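Secreted protein (Streptomyces lividans TK24, PDB 5LXZ) probably acts as a secreted copper-radical oxidase of the galactose oxidase-like AA5 family, oxidising alcohol groups of its substrates. Local coordinates at residues A[30-34]-A[465-469]; A[537-543]-A[583-589]; A[554-558]-A[577-581]. The protein carries 1 engineered substitution. All coordinates share one frame; numbering follows the deposited sequence.

Contact 1: residues A[30-34]-A[465-469]; sequences HAALL and ILLPD
Ala31 and Leu33 both point their CB atoms at Ile465, and the two segments meet through apolar groups, with no hydrogen bond between them. The two branches of Ile465 divide the work: CG1 lies 4.0 Å from Ala31 CB, whereas CG2 sits 3.8 Å from Leu33 CB. This split follows from a chi1 of -54° at Ile465, which sets CG1 beside the backbone N and turns CG2 to the side of the carbonyl carbon. Farther along, Leu33 and Pro468 approach tip to tip, the methyl CD2 of Leu33 coming to 3.8 Å from Pro468 CD and its second methyl, CD1, to 3.9 Å from the same ring carbon.

The pattern of strands is that of a beta-propeller, as expected from the Kelch motifs of this family. Strand 462-466 lies at one margin of a four-stranded antiparallel blade that strand 14-18 ends on the other side, and strand 30-33 belongs to a separate sheet, so the apolar contacts pack one sheet against another. Strand 545-547 pairs beside strand 30-33 at the margin of that sheet, Ala31 bonding through its backbone to Ser546, and Leu33 to Ser544 just ahead of the strand, while Ile465 pairs with Met473 in its own blade.

A second group of contacts sets methyls against backbone carbonyls. Ile465 CD1 reaches 3.5 Å from Ala31 O, and Leu33 CD2 comes within 3.4 Å of Leu466 O. Met585 of strand 582-590 touches the side chains of both Leu33 and Pro468. The side chain of Ala31 lies about 14 Å from a bound copper ion, well short of contact.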
loop_
_atom_site.group_PDB
_atom_site.type_symbol
_atom_site.label_atom_id
_atom_site.label_comp_id
_atom_site.label_asym_id
_atom_site.label_seq_id
_atom_site.Cartn_x
_atom_site.Cartn_y
_atom_site.Cartn_z
ATOM N N HIS A 30 -5.830 -7.261 -0.687
ATOM C CA HIS A 30 -6.057 -6.058 -1.453
ATOM C C HIS A 30 -7.539 -5.925 -1.624
ATOM O O HIS A 30 -8.230 -6.931 -1.877
ATOM C CB HIS A 30 -5.480 -6.228 -2.867
ATOM C CG HIS A 30 -4.051 -6.636 -2.922
ATOM N ND1 HIS A 30 -3.036 -5.781 -3.300
ATOM C CD2 HIS A 30 -3.448 -7.809 -2.636
ATOM C CE1 HIS A 30 -1.876 -6.415 -3.254
ATOM N NE2 HIS A 30 -2.095 -7.633 -2.819
ATOM N N ALA A 31 -8.042 -4.706 -1.625
ATOM C CA ALA A 31 -9.403 -4.483 -2.043
ATOM C C ALA A 31 -9.532 -3.176 -2.773
ATOM O O ALA A 31 -8.758 -2.232 -2.530
ATOM C CB ALA A 31 -10.356 -4.548 -0.881
ATOM N N ALA A 32 -10.489 -3.126 -3.674
ATOM C CA ALA A 32 -10.753 -1.913 -4.422
ATOM C C ALA A 32 -12.245 -1.770 -4.646
ATOM O O ALA A 32 -12.895 -2.724 -5.048
ATOM C CB ALA A 32 -10.034 -1.937 -5.754
ATOM N N LEU A 33 -12.786 -0.586 -4.406
ATOM C CA LEU A 33 -14.137 -0.289 -4.794
ATOM C C LEU A 33 -14.176 -0.017 -6.271
ATOM O O LEU A 33 -13.391 0.748 -6.761
ATOM C CB LEU A 33 -14.698 0.882 -4.002
ATOM C CG LEU A 33 -16.073 1.348 -4.459
ATOM C CD1 LEU A 33 -17.113 0.274 -4.185
ATOM C CD2 LEU A 33 -16.461 2.648 -3.757
ATOM N N LEU A 34 -15.065 -0.710 -6.992
ATOM C CA LEU A 34 -15.208 -0.562 -8.432
ATOM C C LEU A 34 -16.391 0.339 -8.748
ATOM O O LEU A 34 -17.303 0.543 -7.935
ATOM C CB LEU A 34 -15.488 -1.937 -9.035
ATOM C CG LEU A 34 -14.494 -3.036 -8.644
ATOM C CD1 LEU A 34 -15.031 -4.357 -9.181
ATOM C CD2 LEU A 34 -13.110 -2.728 -9.151
ATOM N N ILE A 465 -12.036 0.411 2.989
ATOM C CA ILE A 465 -12.645 0.938 1.773
ATOM C C ILE A 465 -13.938 1.680 2.123
ATOM O O ILE A 465 -14.856 1.076 2.704
ATOM C CB ILE A 465 -13.051 -0.252 0.843
ATOM C CG1 ILE A 465 -11.858 -1.187 0.565
ATOM C CG2 ILE A 465 -13.736 0.224 -0.429
ATOM C CD1 ILE A 465 -10.844 -0.554 -0.328
ATOM N N LEU A 466 -14.030 2.936 1.705
ATOM C CA LEU A 466 -15.300 3.673 1.754
ATOM C C LEU A 466 -16.260 3.138 0.702
ATOM O O LEU A 466 -15.887 2.959 -0.453
ATOM C CB LEU A 466 -15.065 5.147 1.493
ATOM C CG LEU A 466 -16.282 6.077 1.390
ATOM C CD1 LEU A 466 -17.047 6.143 2.715
ATOM C CD2 LEU A 466 -15.901 7.473 0.894
ATOM N N LEU A 467 -17.502 2.892 1.102
ATOM C CA LEU A 467 -18.520 2.384 0.218
ATOM C C LEU A 467 -19.459 3.508 -0.229
ATOM O O LEU A 467 -19.586 4.526 0.457
ATOM C CB LEU A 467 -19.315 1.287 0.930
ATOM C CG LEU A 467 -18.502 0.125 1.488
ATOM C CD1 LEU A 467 -19.342 -0.824 2.308
ATOM C CD2 LEU A 467 -17.822 -0.657 0.401
ATOM N N PRO A 468 -20.217 3.274 -1.312
ATOM C CA PRO A 468 -21.137 4.298 -1.818
ATOM C C PRO A 468 -22.239 4.704 -0.862
ATOM O O PRO A 468 -22.737 5.814 -0.957
ATOM C CB PRO A 468 -21.658 3.682 -3.121
ATOM C CG PRO A 468 -20.538 2.805 -3.584
ATOM C CD PRO A 468 -20.003 2.204 -2.318
ATOM N N ASP A 469 -22.557 3.852 0.098
ATOM C CA ASP A 469 -23.587 4.214 1.080
ATOM C C ASP A 469 -23.053 5.011 2.235
ATOM O O ASP A 469 -23.823 5.383 3.150
ATOM C CB ASP A 469 -24.364 2.985 1.529
ATOM C CG ASP A 469 -23.583 2.086 2.452
ATOM O OD1 ASP A 469 -22.370 2.211 2.565
ATOM O OD2 ASP A 469 -24.190 1.175 3.096
#

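Contact 2: residues A[537-543]-A[583-589]; sequences KVRLIRP and WYMMFVT. With EDO (1,2-ethanediol), chain K.
A chi1 of -69° puts CG of Tyr584 beside its own backbone N and brings the ring to Leu540, while Arg542, its CG anti to the backbone N and its chain extended as far as NE, runs past the same ring. Strands 535-541 and 582-590 are antiparallel neighbours in the sheet of the early set domain, an immunoglobulin-like beta fold. Six backbone hydrogen bonds fix the register through three hydrogen-bonded pairs, Lys537 with Thr589, Arg539 with Phe587 and Ile541 with Met585. The bond from Ile541 N to Met585 O is short, at 2.7 Å, and nearly straight at 172°.

The non-hydrogen-bonded pairs place Val538 and Leu540 on one face with Met586 and Val588. Leu540 crosses Tyr584 at about a right angle, its CG 3.6 Å from Tyr584 CB, and its CD2 lies over one ring face toward the rim. Leu540 CD1 also packs 3.8 Å from Met586 CB. On the other face Ile541 CD1 meets Phe587 CD2 at 3.8 Å, again with the two side chains roughly perpendicular.

Arg542 lays its CB 3.7 Å from Tyr584 CE2, and its guanidinium plane stands 68° from the ring plane, with Tyr584 CE1 at its edge. The polar ends are satisfied elsewhere: Arg542 NH2 donates to Ser581 O, and Tyr584 OH is hydrogen-bonded to Gln580 O. At the far end of the pair, Arg539 bends at chi2 and forms a salt bridge through NE with Asp416. A 1,2-ethanediol, probably from the crystallisation liquor, lies at the edge of that guanidinium, its O1 accepting from Arg539 NH1 and Arg539 NH2, each at 3.0 Å.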
loop_
_atom_site.group_PDB
_atom_site.type_symbol
_atom_site.label_atom_id
_atom_site.label_comp_id
_atom_site.label_asym_id
_atom_site.label_seq_id
_atom_site.Cartn_x
_atom_site.Cartn_y
_atom_site.Cartn_z
ATOM N N LYS A 537 -21.946 20.841 1.241
ATOM C CA LYS A 537 -20.693 20.334 0.673
ATOM C C LYS A 537 -21.013 19.332 -0.394
ATOM O O LYS A 537 -21.900 18.512 -0.229
ATOM C CB LYS A 537 -19.864 19.607 1.721
ATOM C CG LYS A 537 -19.206 20.473 2.755
ATOM C CD LYS A 537 -18.425 19.592 3.705
ATOM C CE LYS A 537 -17.870 20.399 4.830
ATOM N NZ LYS A 537 -17.237 19.462 5.774
ATOM N N VAL A 538 -20.250 19.385 -1.481
ATOM C CA VAL A 538 -20.306 18.348 -2.496
ATOM C C VAL A 538 -18.859 17.861 -2.639
ATOM O O VAL A 538 -17.934 18.671 -2.801
ATOM C CB VAL A 538 -20.836 18.894 -3.829
ATOM C CG1 VAL A 538 -20.852 17.837 -4.929
ATOM C CG2 VAL A 538 -22.258 19.439 -3.625
ATOM N N ARG A 539 -18.683 16.551 -2.623
ATOM C CA ARG A 539 -17.361 15.942 -2.715
ATOM C C ARG A 539 -17.355 14.860 -3.784
ATOM O O ARG A 539 -18.256 14.008 -3.832
ATOM C CB ARG A 539 -16.987 15.338 -1.360
ATOM C CG ARG A 539 -16.827 16.312 -0.224
ATOM C CD ARG A 539 -15.631 17.214 -0.464
ATOM N NE ARG A 539 -15.447 18.222 0.589
ATOM C CZ ARG A 539 -15.888 19.477 0.526
ATOM N NH1 ARG A 539 -16.608 19.920 -0.486
ATOM N NH2 ARG A 539 -15.642 20.298 1.548
ATOM N N LEU A 540 -16.316 14.901 -4.609
ATOM C CA LEU A 540 -16.038 13.868 -5.569
ATOM C C LEU A 540 -14.907 13.024 -5.005
ATOM O O LEU A 540 -13.822 13.542 -4.795
ATOM C CB LEU A 540 -15.635 14.540 -6.843
ATOM C CG LEU A 540 -15.949 13.955 -8.140
ATOM C CD1 LEU A 540 -17.426 13.598 -8.328
ATOM C CD2 LEU A 540 -15.431 14.858 -9.271
ATOM N N ILE A 541 -15.194 11.777 -4.655
ATOM C CA ILE A 541 -14.230 10.939 -3.932
ATOM C C ILE A 541 -13.829 9.782 -4.810
ATOM O O ILE A 541 -14.676 8.984 -5.250
ATOM C CB ILE A 541 -14.795 10.447 -2.602
ATOM C CG1 ILE A 541 -15.334 11.643 -1.823
ATOM C CG2 ILE A 541 -13.706 9.682 -1.865
ATOM C CD1 ILE A 541 -15.714 11.354 -0.402
ATOM N N ARG A 542 -12.539 9.672 -5.057
ATOM C CA ARG A 542 -12.035 8.608 -5.887
ATOM C C ARG A 542 -12.078 7.317 -5.061
ATOM O O ARG A 542 -11.670 7.318 -3.929
ATOM C CB ARG A 542 -10.630 8.928 -6.364
ATOM C CG ARG A 542 -10.184 8.065 -7.532
ATOM C CD ARG A 542 -8.877 8.565 -8.137
ATOM N NE ARG A 542 -8.449 7.786 -9.317
ATOM C CZ ARG A 542 -8.838 7.992 -10.583
ATOM N NH1 ARG A 542 -9.675 8.981 -10.946
ATOM N NH2 ARG A 542 -8.308 7.264 -11.525
ATOM N N PRO A 543 -12.568 6.199 -5.614
ATOM C CA PRO A 543 -12.644 4.952 -4.875
ATOM C C PRO A 543 -11.278 4.469 -4.466
ATOM O O PRO A 543 -10.307 4.676 -5.191
ATOM C CB PRO A 543 -13.271 3.964 -5.856
ATOM C CG PRO A 543 -13.344 4.649 -7.108
ATOM C CD PRO A 543 -13.216 6.100 -6.922
ATOM N N TRP A 583 -13.482 7.304 -12.571
ATOM C CA TRP A 583 -14.773 7.291 -11.922
ATOM C C TRP A 583 -14.629 7.700 -10.467
ATOM O O TRP A 583 -13.681 7.315 -9.791
ATOM C CB TRP A 583 -15.370 5.908 -12.003
ATOM C CG TRP A 583 -15.881 5.542 -13.336
ATOM C CD1 TRP A 583 -15.143 5.083 -14.408
ATOM C CD2 TRP A 583 -17.226 5.628 -13.783
ATOM N NE1 TRP A 583 -15.980 4.811 -15.458
ATOM C CE2 TRP A 583 -17.256 5.143 -15.108
ATOM C CE3 TRP A 583 -18.408 6.014 -13.171
ATOM C CZ2 TRP A 583 -18.435 5.044 -15.832
ATOM C CZ3 TRP A 583 -19.567 5.948 -13.889
ATOM C CH2 TRP A 583 -19.577 5.456 -15.204
ATOM N N TYR A 584 -15.637 8.408 -9.971
ATOM C CA TYR A 584 -15.696 8.957 -8.660
ATOM C C TYR A 584 -17.068 8.733 -8.059
ATOM O O TYR A 584 -18.079 8.736 -8.768
ATOM C CB TYR A 584 -15.493 10.454 -8.686
ATOM C CG TYR A 584 -14.100 10.921 -9.049
ATOM C CD1 TYR A 584 -13.698 10.973 -10.378
ATOM C CD2 TYR A 584 -13.188 11.296 -8.073
ATOM C CE1 TYR A 584 -12.428 11.375 -10.714
ATOM C CE2 TYR A 584 -11.918 11.718 -8.406
ATOM C CZ TYR A 584 -11.522 11.739 -9.713
ATOM O OH TYR A 584 -10.252 12.181 -10.033
ATOM N N MET A 585 -17.096 8.603 -6.734
ATOM C CA MET A 585 -18.319 8.754 -5.948
ATOM C C MET A 585 -18.608 10.205 -5.700
ATOM O O MET A 585 -17.747 10.925 -5.195
ATOM C CB MET A 585 -18.190 8.059 -4.626
ATOM C CG MET A 585 -18.197 6.544 -4.701
ATOM S SD MET A 585 -17.945 5.760 -3.102
ATOM C CE MET A 585 -16.210 6.070 -2.773
ATOM N N MET A 586 -19.825 10.681 -6.001
ATOM C CA MET A 586 -20.202 12.018 -5.626
ATOM C C MET A 586 -21.156 11.956 -4.451
ATOM O O MET A 586 -22.240 11.369 -4.552
ATOM C CB MET A 586 -20.829 12.801 -6.774
ATOM C CG MET A 586 -20.891 14.290 -6.442
ATOM S SD MET A 586 -21.804 15.216 -7.670
ATOM C CE MET A 586 -23.494 14.823 -7.246
ATOM N N PHE A 587 -20.757 12.590 -3.368
ATOM C CA PHE A 587 -21.562 12.680 -2.147
ATOM C C PHE A 587 -21.959 14.138 -1.932
ATOM O O PHE A 587 -21.153 15.065 -2.123
ATOM C CB PHE A 587 -20.755 12.270 -0.910
ATOM C CG PHE A 587 -20.454 10.808 -0.811
ATOM C CD1 PHE A 587 -21.305 9.935 -0.155
ATOM C CD2 PHE A 587 -19.232 10.297 -1.301
ATOM C CE1 PHE A 587 -20.976 8.583 -0.005
ATOM C CE2 PHE A 587 -18.922 8.968 -1.151
ATOM C CZ PHE A 587 -19.745 8.125 -0.478
ATOM N N VAL A 588 -23.186 14.352 -1.455
ATOM C CA VAL A 588 -23.578 15.678 -0.993
ATOM C C VAL A 588 -23.835 15.580 0.492
ATOM O O VAL A 588 -24.417 14.584 0.951
ATOM C CB VAL A 588 -24.777 16.251 -1.785
ATOM C CG1 VAL A 588 -24.463 16.178 -3.279
ATOM C CG2 VAL A 588 -26.100 15.546 -1.475
ATOM N N THR A 589 -23.435 16.584 1.239
ATOM C CA THR A 589 -23.586 16.545 2.672
ATOM C C THR A 589 -24.327 17.794 3.113
ATOM O O THR A 589 -24.044 18.899 2.625
ATOM C CB THR A 589 -22.201 16.433 3.312
ATOM O OG1 THR A 589 -21.617 15.173 2.896
ATOM C CG2 THR A 589 -22.266 16.429 4.783
HETATM C C1 EDO K . -16.897 23.460 -1.069
HETATM O O1 EDO K . -16.643 22.816 0.181
HETATM C C2 EDO K . -18.303 23.181 -1.629
HETATM O O2 EDO K . -18.556 21.781 -1.934
#

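Contact 3: residues A[554-558]-A[577-581]; sequences QRSIA and NLVQS
The guanidinium of Arg555 and the side-chain amide of Gln580 are stacked with their planes 24° apart, although the two side chains as a whole cross at about a right angle. The Arg555 chain bends at chi3 (59°), which turns the guanidinium toward the loop. Gln580 OE1 lies 3.5 Å above the guanidinium plane, toward its rim, and makes no hydrogen bond with Arg555 NE because the angle is poor. The in-plane edge is used instead: Arg555 NH1 donates to Leu578 O at 2.9 Å and 143°. A weak bond, 3.4 Å long, joins Arg555 NH1 to Asn577 O, and a water takes a hydrogen from Arg555 NH1 (3.1 Å) while giving one to Asn577 O (2.8 Å).

In the early set domain this ties the loop between strands 567-571 and 582-590 to segment 554-558. The third nitrogen, Arg555 NH2, binds Leu303 O in a propeller blade. A leucine in place of Arg555 would probably leave the carbonyl oxygen of Leu578 without this donor and the Gln580 amide without its stacking partner, freer to turn.

Beside the polar group, Ile557 and Val579 cross obliquely, Ile557 CD1 resting 4.1 Å from Val579 CG2 and 3.6 Å from Leu578 O.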
loop_
_atom_site.group_PDB
_atom_site.type_symbol
_atom_site.label_atom_id
_atom_site.label_comp_id
_atom_site.label_asym_id
_atom_site.label_seq_id
_atom_site.Cartn_x
_atom_site.Cartn_y
_atom_site.Cartn_z
ATOM N N GLN A 554 -7.355 7.030 -3.233
ATOM C CA GLN A 554 -8.385 7.834 -2.612
ATOM C C GLN A 554 -7.961 9.312 -2.526
ATOM O O GLN A 554 -6.838 9.629 -2.241
ATOM C CB GLN A 554 -8.895 7.301 -1.254
ATOM C CG GLN A 554 -7.867 7.470 -0.190
ATOM C CD GLN A 554 -8.320 7.063 1.201
ATOM O OE1 GLN A 554 -9.470 7.171 1.588
ATOM N NE2 GLN A 554 -7.369 6.633 1.981
ATOM N N ARG A 555 -8.934 10.182 -2.802
ATOM C CA ARG A 555 -8.783 11.628 -2.660
ATOM C C ARG A 555 -10.193 12.159 -2.738
ATOM O O ARG A 555 -11.048 11.545 -3.417
ATOM C CB ARG A 555 -7.902 12.252 -3.762
ATOM C CG ARG A 555 -8.247 11.839 -5.193
ATOM C CD ARG A 555 -7.415 12.567 -6.228
ATOM N NE ARG A 555 -5.970 12.320 -6.023
ATOM C CZ ARG A 555 -4.999 13.124 -6.433
ATOM N NH1 ARG A 555 -5.283 14.237 -7.077
ATOM N NH2 ARG A 555 -3.722 12.816 -6.195
ATOM N N SER A 556 -10.438 13.252 -2.051
ATOM C CA SER A 556 -11.768 13.855 -2.048
ATOM C C SER A 556 -11.654 15.286 -2.511
ATOM O O SER A 556 -10.943 16.080 -1.919
ATOM C CB SER A 556 -12.295 13.819 -0.644
ATOM O OG SER A 556 -13.559 14.494 -0.608
ATOM N N ILE A 557 -12.345 15.611 -3.582
ATOM C CA ILE A 557 -12.226 16.885 -4.279
ATOM C C ILE A 557 -13.483 17.692 -4.016
ATOM O O ILE A 557 -14.589 17.214 -4.221
ATOM C CB ILE A 557 -12.054 16.630 -5.773
ATOM C CG1 ILE A 557 -10.756 15.822 -5.993
ATOM C CG2 ILE A 557 -12.042 17.943 -6.555
ATOM C CD1 ILE A 557 -10.805 14.978 -7.226
ATOM N N ALA A 558 -13.317 18.924 -3.538
ATOM C CA ALA A 558 -14.522 19.778 -3.369
ATOM C C ALA A 558 -15.087 20.263 -4.676
ATOM O O ALA A 558 -14.324 20.691 -5.528
ATOM C CB ALA A 558 -14.136 20.982 -2.525
ATOM N N ASN A 577 -4.282 17.077 -12.968
ATOM C CA ASN A 577 -3.438 16.665 -11.852
ATOM C C ASN A 577 -4.216 16.593 -10.554
ATOM O O ASN A 577 -3.730 15.979 -9.614
ATOM C CB ASN A 577 -2.252 17.581 -11.666
ATOM C CG ASN A 577 -1.285 17.584 -12.838
ATOM O OD1 ASN A 577 -1.239 16.628 -13.596
ATOM N ND2 ASN A 577 -0.541 18.668 -13.002
ATOM N N LEU A 578 -5.331 17.294 -10.438
ATOM C CA LEU A 578 -6.191 17.275 -9.301
ATOM C C LEU A 578 -7.302 16.245 -9.491
ATOM O O LEU A 578 -7.499 15.349 -8.665
ATOM C CB LEU A 578 -6.798 18.681 -9.098
ATOM C CG LEU A 578 -7.859 18.812 -7.997
ATOM C CD1 LEU A 578 -7.296 18.445 -6.616
ATOM C CD2 LEU A 578 -8.501 20.188 -8.047
ATOM N N VAL A 579 -8.105 16.434 -10.529
ATOM C CA VAL A 579 -9.220 15.572 -10.850
ATOM C C VAL A 579 -8.724 14.610 -11.916
ATOM O O VAL A 579 -8.874 14.846 -13.102
ATOM C CB VAL A 579 -10.449 16.342 -11.342
ATOM C CG1 VAL A 579 -11.613 15.405 -11.412
ATOM C CG2 VAL A 579 -10.758 17.523 -10.423
ATOM N N GLN A 580 -8.048 13.550 -11.488
ATOM C CA GLN A 580 -7.550 12.517 -12.419
ATOM C C GLN A 580 -8.771 11.953 -13.177
ATOM O O GLN A 580 -9.842 11.776 -12.582
ATOM C CB GLN A 580 -6.818 11.427 -11.611
ATOM C CG GLN A 580 -5.582 11.983 -10.901
ATOM C CD GLN A 580 -5.036 11.072 -9.796
ATOM O OE1 GLN A 580 -5.785 10.530 -8.984
ATOM N NE2 GLN A 580 -3.723 10.877 -9.787
ATOM N N SER A 581 -8.578 11.622 -14.447
ATOM C CA SER A 581 -9.661 10.995 -15.181
ATOM C C SER A 581 -9.995 9.629 -14.573
ATOM O O SER A 581 -9.134 8.903 -14.060
ATOM C CB SER A 581 -9.230 10.807 -16.594
ATOM O OG SER A 581 -8.956 12.052 -17.184
HETATM O O HOH W 1 -3.211 16.532 -6.968
#

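All three contacts are buried, but they join different things. Contact 1 packs two propeller sheets by apolar side chains, contact 2 is true strand pairing within the early set domain, and contact 3 fastens a loop of that domain through a charged side chain and a water, with a small apolar patch beside them. Contacts 2 and 3 share a sheet: strands 535-541 and 556-564 are neighbours, with Leu540 O 2.8 Å from Ile557 N and Arg542 N 2.9 Å from Arg555 O. Contact 1 meets contact 2 by packing alone, Pro468 O lying 3.4 Å from Phe587 CE1, whereas contacts 1 and 3 do not touch, their nearest atoms being about 6 Å apart.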